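Deoxy-D-mannose-octulosonate 8-phosphate phosphatase (Haemophilus influenzae Rd, PDB 1J8D) hydrolyses 3-deoxy-D-manno-octulosonate 8-phosphate to KDO and inorganic phosphate, using magnesium, in the biosynthesis of lipopolysaccharide. Local coordinates at residues I12-G17 against V56-D61; E100-I105 against A116-S121. One frame throughout, in Å; residues are numbered along the deposited sequence.

Interaction 1 of 2, residues I12-G17 against V56-D61; sequences ITDVDG and VLSGRD
A chi1 of -177° in Asp14 sets its CG opposite the backbone N and carries OD2 to 2.9 Å from Leu57 O, whereas in Asp16 a chi1 of -59° sends CG beside the backbone N and puts OD2 3.2 Å from Arg60 CD. The first pair, two acceptors, is not a hydrogen bond; Lys84 NZ lies near both, in weak contacts, and Val15 N gives Asp14 OD2 a weak bond. The second is a right-angled crossing in which the carboxylate meets the methylenes of Arg60, while its charge is paired with Lys34 and the guanidinium goes to Glu31 and to the C terminus of Gln180 of a second subunit. N-terminal to these groups, parallel strands are tied by Leu57 N to Thr13 O at 2.8 Å. The Thr13 and Val56 side chains lie side by side, touching through their CG2 methyls, and Ile12 CG2 packs on Leu57 CG. Between Asp16 and Ser58 one water is gripped by four atoms: it accepts from Asp16 N at 2.7 Å, donates to Asp14 OD2 and Asp16 OD2, and bonds Ser58 OG at 2.7 Å. The same OG accepts from Arg60 N in an ST turn. The sequence Asp14-Val15-Asp16 is the paired-aspartate motif of HAD phosphatases, and both residues probably belong to the magnesium site. Acceptors beside Lys84, and Asp14 OD1 near Asp107, are consistent with a site balanced by metal.

Interaction 2 of 2, residues E100-I105 against A116-S121; sequences EQTAYI and AACGTS
Thr102 and Thr120 join neighbouring parallel strands of a beta-alpha-beta unit, in which helix 112-117 links strand 102-106 to strand 120-123 in the HAD-type core. The carbonyl of Thr102 is satisfied twice: Thr120 N donates to Thr102 O at 3.0 Å in a nearly straight bond (169°), and a water donates to the same oxygen at 2.9 Å. That water also bonds Thr120 OG1 at 2.6 Å and reaches Glu100 O weakly, so it bridges the two strands where they begin. One step along, Tyr104 N donates a hydrogen bond to Thr120 O at 2.7 Å, bent to 143°. Ala103 CA also approaches that carbonyl in a CA-H...O contact. Ser121 N is bound by Asp136, Gly119 O by Lys4, and the phenol of Tyr104 by Asp111. Just after Cys118 leaves the helix, Gly119 has no side chain to separate the backbones, and its CA comes to 4.3 Å from Glu100 CA. Cys118 points toward strand 102-106, and its SG lies oblique to the Tyr104 ring. Thr102 OG1, buried here, has no hydrogen-bond partner assigned in the model; Cys118 SG lies 3.4 Å from Thr102 OG1 and 3.7 Å from Tyr104 CB.

Followed from the N terminus, the chain lays down strand 10-13, makes the hairpin 23-27/30-37 and helix 38-49, and returns as strand 53-57, where interaction 1 closes this long excursion. It then runs through helix 63-72, strand 76-78, outermost within the chain, and helix 84-95 to strand 102-106, and interaction 2 closes the much shorter excursion through helix 112-117. The two closures are in series, neither nested nor crossing. In the sheet, however, strands 10-13 and 102-106 are neighbours, and Ile12 N to Ala103 O and Ile12 O to Ile105 N are probable hydrogen bonds between them. Four adjacent strands are thus sewn into one layer, and Thr13 CB packs on Ile105 CG2.

Interaction 1 of 2, residues I12-G17 against V56-D61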
loop_
_atom_site.group_PDB
_atom_site.type_symbol
_atom_site.label_atom_id
_atom_site.label_comp_id
_atom_site.label_asym_id
_atom_site.label_seq_id
_atom_site.Cartn_x
_atom_site.Cartn_y
_atom_site.Cartn_z
ATOM N N ILE A 12 8.500 -12.271 -21.709
ATOM C CA ILE A 12 9.460 -11.330 -21.190
ATOM C C ILE A 12 8.631 -10.270 -20.482
ATOM O O ILE A 12 7.716 -9.682 -21.074
ATOM C CB ILE A 12 10.226 -10.653 -22.309
ATOM C CG1 ILE A 12 10.813 -11.714 -23.240
ATOM C CG2 ILE A 12 11.259 -9.709 -21.713
ATOM C CD1 ILE A 12 11.473 -11.145 -24.453
ATOM N N THR A 13 8.952 -10.017 -19.219
ATOM C CA THR A 13 8.206 -9.032 -18.443
ATOM C C THR A 13 9.135 -7.952 -17.918
ATOM O O THR A 13 10.291 -8.235 -17.634
ATOM C CB THR A 13 7.540 -9.709 -17.219
ATOM O OG1 THR A 13 6.998 -8.712 -16.342
ATOM C CG2 THR A 13 8.581 -10.530 -16.441
ATOM N N ASP A 14 8.632 -6.723 -17.820
ATOM C CA ASP A 14 9.399 -5.619 -17.230
ATOM C C ASP A 14 9.178 -5.861 -15.726
ATOM O O ASP A 14 8.356 -6.713 -15.329
ATOM C CB ASP A 14 8.821 -4.237 -17.634
ATOM C CG ASP A 14 9.661 -3.050 -17.095
ATOM O OD1 ASP A 14 9.136 -1.903 -17.022
ATOM O OD2 ASP A 14 10.848 -3.259 -16.741
ATOM N N VAL A 15 9.874 -5.120 -14.876
ATOM C CA VAL A 15 9.703 -5.360 -13.464
ATOM C C VAL A 15 8.989 -4.246 -12.737
ATOM O O VAL A 15 7.855 -4.423 -12.280
ATOM C CB VAL A 15 11.051 -5.561 -12.751
ATOM C CG1 VAL A 15 10.811 -5.733 -11.266
ATOM C CG2 VAL A 15 11.798 -6.735 -13.338
ATOM N N ASP A 16 9.661 -3.108 -12.594
ATOM C CA ASP A 16 9.060 -2.006 -11.863
ATOM C C ASP A 16 7.961 -1.503 -12.703
ATOM O O ASP A 16 8.200 -0.988 -13.810
ATOM C CB ASP A 16 10.064 -0.912 -11.628
ATOM C CG ASP A 16 11.226 -1.403 -10.873
ATOM O OD1 ASP A 16 11.003 -1.918 -9.766
ATOM O OD2 ASP A 16 12.348 -1.289 -11.381
ATOM N N GLY A 17 6.757 -1.666 -12.177
ATOM C CA GLY A 17 5.569 -1.268 -12.908
ATOM C C GLY A 17 4.732 -2.475 -13.329
ATOM O O GLY A 17 3.523 -2.365 -13.545
ATOM N N VAL A 56 13.004 -11.812 -17.694
ATOM C CA VAL A 56 12.737 -10.556 -17.031
ATOM C C VAL A 56 13.639 -9.528 -17.670
ATOM O O VAL A 56 14.812 -9.780 -17.948
ATOM C CB VAL A 56 13.044 -10.640 -15.482
ATOM C CG1 VAL A 56 13.098 -9.250 -14.861
ATOM C CG2 VAL A 56 11.969 -11.464 -14.779
ATOM N N LEU A 57 13.059 -8.367 -17.919
ATOM C CA LEU A 57 13.783 -7.248 -18.484
ATOM C C LEU A 57 13.535 -6.030 -17.600
ATOM O O LEU A 57 12.397 -5.644 -17.378
ATOM C CB LEU A 57 13.290 -6.944 -19.900
ATOM C CG LEU A 57 14.213 -7.297 -21.058
ATOM C CD1 LEU A 57 13.711 -6.618 -22.328
ATOM C CD2 LEU A 57 15.622 -6.798 -20.742
ATOM N N SER A 58 14.595 -5.447 -17.069
ATOM C CA SER A 58 14.445 -4.246 -16.258
ATOM C C SER A 58 15.629 -3.297 -16.468
ATOM O O SER A 58 16.748 -3.724 -16.718
ATOM C CB SER A 58 14.329 -4.604 -14.778
ATOM O OG SER A 58 14.272 -3.432 -13.973
ATOM N N GLY A 59 15.375 -1.995 -16.374
ATOM C CA GLY A 59 16.467 -1.044 -16.533
ATOM C C GLY A 59 17.212 -0.942 -15.218
ATOM O O GLY A 59 18.333 -0.492 -15.156
ATOM N N ARG A 60 16.565 -1.379 -14.151
ATOM C CA ARG A 60 17.158 -1.328 -12.832
ATOM C C ARG A 60 17.684 -2.701 -12.426
ATOM O O ARG A 60 16.978 -3.699 -12.493
ATOM C CB ARG A 60 16.113 -0.851 -11.820
ATOM C CG ARG A 60 15.504 0.483 -12.179
ATOM C CD ARG A 60 14.566 0.989 -11.107
ATOM N NE ARG A 60 14.842 2.389 -10.805
ATOM C CZ ARG A 60 15.676 2.792 -9.847
ATOM N NH1 ARG A 60 16.305 1.899 -9.101
ATOM N NH2 ARG A 60 15.882 4.089 -9.628
ATOM N N ASP A 61 18.939 -2.741 -12.018
ATOM C CA ASP A 61 19.554 -3.961 -11.567
ATOM C C ASP A 61 19.692 -3.758 -10.070
ATOM O O ASP A 61 20.098 -2.677 -9.629
ATOM C CB ASP A 61 20.929 -4.118 -12.206
ATOM C CG ASP A 61 21.553 -5.465 -11.907
ATOM O OD1 ASP A 61 22.498 -5.873 -12.639
ATOM O OD2 ASP A 61 21.078 -6.103 -10.939
HETATM O O HOH W 1 11.799 -2.261 -13.950
HETATM O O HOH W 2 12.443 -0.222 -17.014
HETATM O O HOH W 3 13.834 -3.423 -10.921
#

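Interaction 2 of 2, residues E100-I105 against A116-S121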
loop_
_atom_site.group_PDB
_atom_site.type_symbol
_atom_site.label_atom_id
_atom_site.label_comp_id
_atom_site.label_asym_id
_atom_site.label_seq_id
_atom_site.Cartn_x
_atom_site.Cartn_y
_atom_site.Cartn_z
ATOM N N GLU A 100 7.537 -14.026 -33.004
ATOM C CA GLU A 100 6.136 -14.421 -33.079
ATOM C C GLU A 100 5.778 -15.398 -31.966
ATOM O O GLU A 100 4.614 -15.718 -31.741
ATOM C CB GLU A 100 5.839 -15.051 -34.449
ATOM C CG GLU A 100 5.871 -14.062 -35.617
ATOM C CD GLU A 100 7.283 -13.641 -36.031
ATOM O OE1 GLU A 100 7.425 -12.528 -36.601
ATOM O OE2 GLU A 100 8.245 -14.423 -35.803
ATOM N N GLN A 101 6.776 -15.890 -31.262
ATOM C CA GLN A 101 6.470 -16.826 -30.193
ATOM C C GLN A 101 6.646 -16.181 -28.845
ATOM O O GLN A 101 6.452 -16.829 -27.813
ATOM C CB GLN A 101 7.379 -18.048 -30.275
ATOM C CG GLN A 101 7.317 -18.743 -31.611
ATOM C CD GLN A 101 8.284 -19.907 -31.715
ATOM O OE1 GLN A 101 9.476 -19.787 -31.383
ATOM N NE2 GLN A 101 7.784 -21.035 -32.190
ATOM N N THR A 102 7.014 -14.901 -28.842
ATOM C CA THR A 102 7.248 -14.254 -27.579
ATOM C C THR A 102 6.352 -13.098 -27.219
ATOM O O THR A 102 6.006 -12.248 -28.053
ATOM C CB THR A 102 8.738 -13.826 -27.422
ATOM O OG1 THR A 102 8.832 -12.404 -27.344
ATOM C CG2 THR A 102 9.563 -14.338 -28.558
ATOM N N ALA A 103 5.978 -13.112 -25.938
ATOM C CA ALA A 103 5.133 -12.111 -25.345
ATOM C C ALA A 103 5.971 -11.216 -24.431
ATOM O O ALA A 103 6.910 -11.674 -23.785
ATOM C CB ALA A 103 4.047 -12.789 -24.550
ATOM N N TYR A 104 5.605 -9.945 -24.381
ATOM C CA TYR A 104 6.269 -8.974 -23.527
ATOM C C TYR A 104 5.194 -8.241 -22.723
ATOM O O TYR A 104 4.197 -7.847 -23.293
ATOM C CB TYR A 104 7.012 -7.930 -24.368
ATOM C CG TYR A 104 7.787 -6.969 -23.496
ATOM C CD1 TYR A 104 9.085 -7.275 -23.079
ATOM C CD2 TYR A 104 7.206 -5.783 -23.030
ATOM C CE1 TYR A 104 9.788 -6.425 -22.214
ATOM C CE2 TYR A 104 7.898 -4.922 -22.167
ATOM C CZ TYR A 104 9.199 -5.262 -21.766
ATOM O OH TYR A 104 9.910 -4.430 -20.944
ATOM N N ILE A 105 5.375 -8.043 -21.421
ATOM C CA ILE A 105 4.384 -7.282 -20.644
ATOM C C ILE A 105 5.058 -6.039 -20.044
ATOM O O ILE A 105 6.053 -6.140 -19.315
ATOM C CB ILE A 105 3.670 -8.180 -19.516
ATOM C CG1 ILE A 105 2.831 -7.299 -18.577
ATOM C CG2 ILE A 105 4.688 -9.018 -18.746
ATOM C CD1 ILE A 105 1.990 -8.086 -17.511
ATOM N N ALA A 116 7.485 -3.403 -29.752
ATOM C CA ALA A 116 7.801 -3.519 -31.187
ATOM C C ALA A 116 8.656 -4.727 -31.525
ATOM O O ALA A 116 8.468 -5.354 -32.565
ATOM C CB ALA A 116 8.500 -2.263 -31.670
ATOM N N ALA A 117 9.597 -5.071 -30.654
ATOM C CA ALA A 117 10.449 -6.229 -30.928
ATOM C C ALA A 117 9.770 -7.605 -30.731
ATOM O O ALA A 117 10.162 -8.597 -31.364
ATOM C CB ALA A 117 11.704 -6.153 -30.061
ATOM N N CYS A 118 8.764 -7.655 -29.852
ATOM C CA CYS A 118 8.049 -8.899 -29.501
ATOM C C CYS A 118 6.707 -9.089 -30.224
ATOM O O CYS A 118 5.911 -8.159 -30.348
ATOM C CB CYS A 118 7.848 -8.958 -27.973
ATOM S SG CYS A 118 9.402 -9.102 -27.000
ATOM N N GLY A 119 6.467 -10.306 -30.696
ATOM C CA GLY A 119 5.237 -10.581 -31.431
ATOM C C GLY A 119 3.998 -10.149 -30.689
ATOM O O GLY A 119 3.100 -9.492 -31.247
ATOM N N THR A 120 3.957 -10.514 -29.416
ATOM C CA THR A 120 2.817 -10.195 -28.571
ATOM C C THR A 120 3.218 -9.311 -27.384
ATOM O O THR A 120 4.232 -9.550 -26.700
ATOM C CB THR A 120 2.141 -11.491 -28.051
ATOM O OG1 THR A 120 1.722 -12.295 -29.164
ATOM C CG2 THR A 120 0.931 -11.158 -27.209
ATOM N N SER A 121 2.409 -8.288 -27.143
ATOM C CA SER A 121 2.672 -7.367 -26.066
ATOM C C SER A 121 1.452 -7.101 -25.179
ATOM O O SER A 121 0.308 -7.053 -25.640
ATOM C CB SER A 121 3.194 -6.066 -26.655
ATOM O OG SER A 121 2.313 -5.616 -27.661
HETATM O O HOH W 4 4.045 -13.375 -29.841
#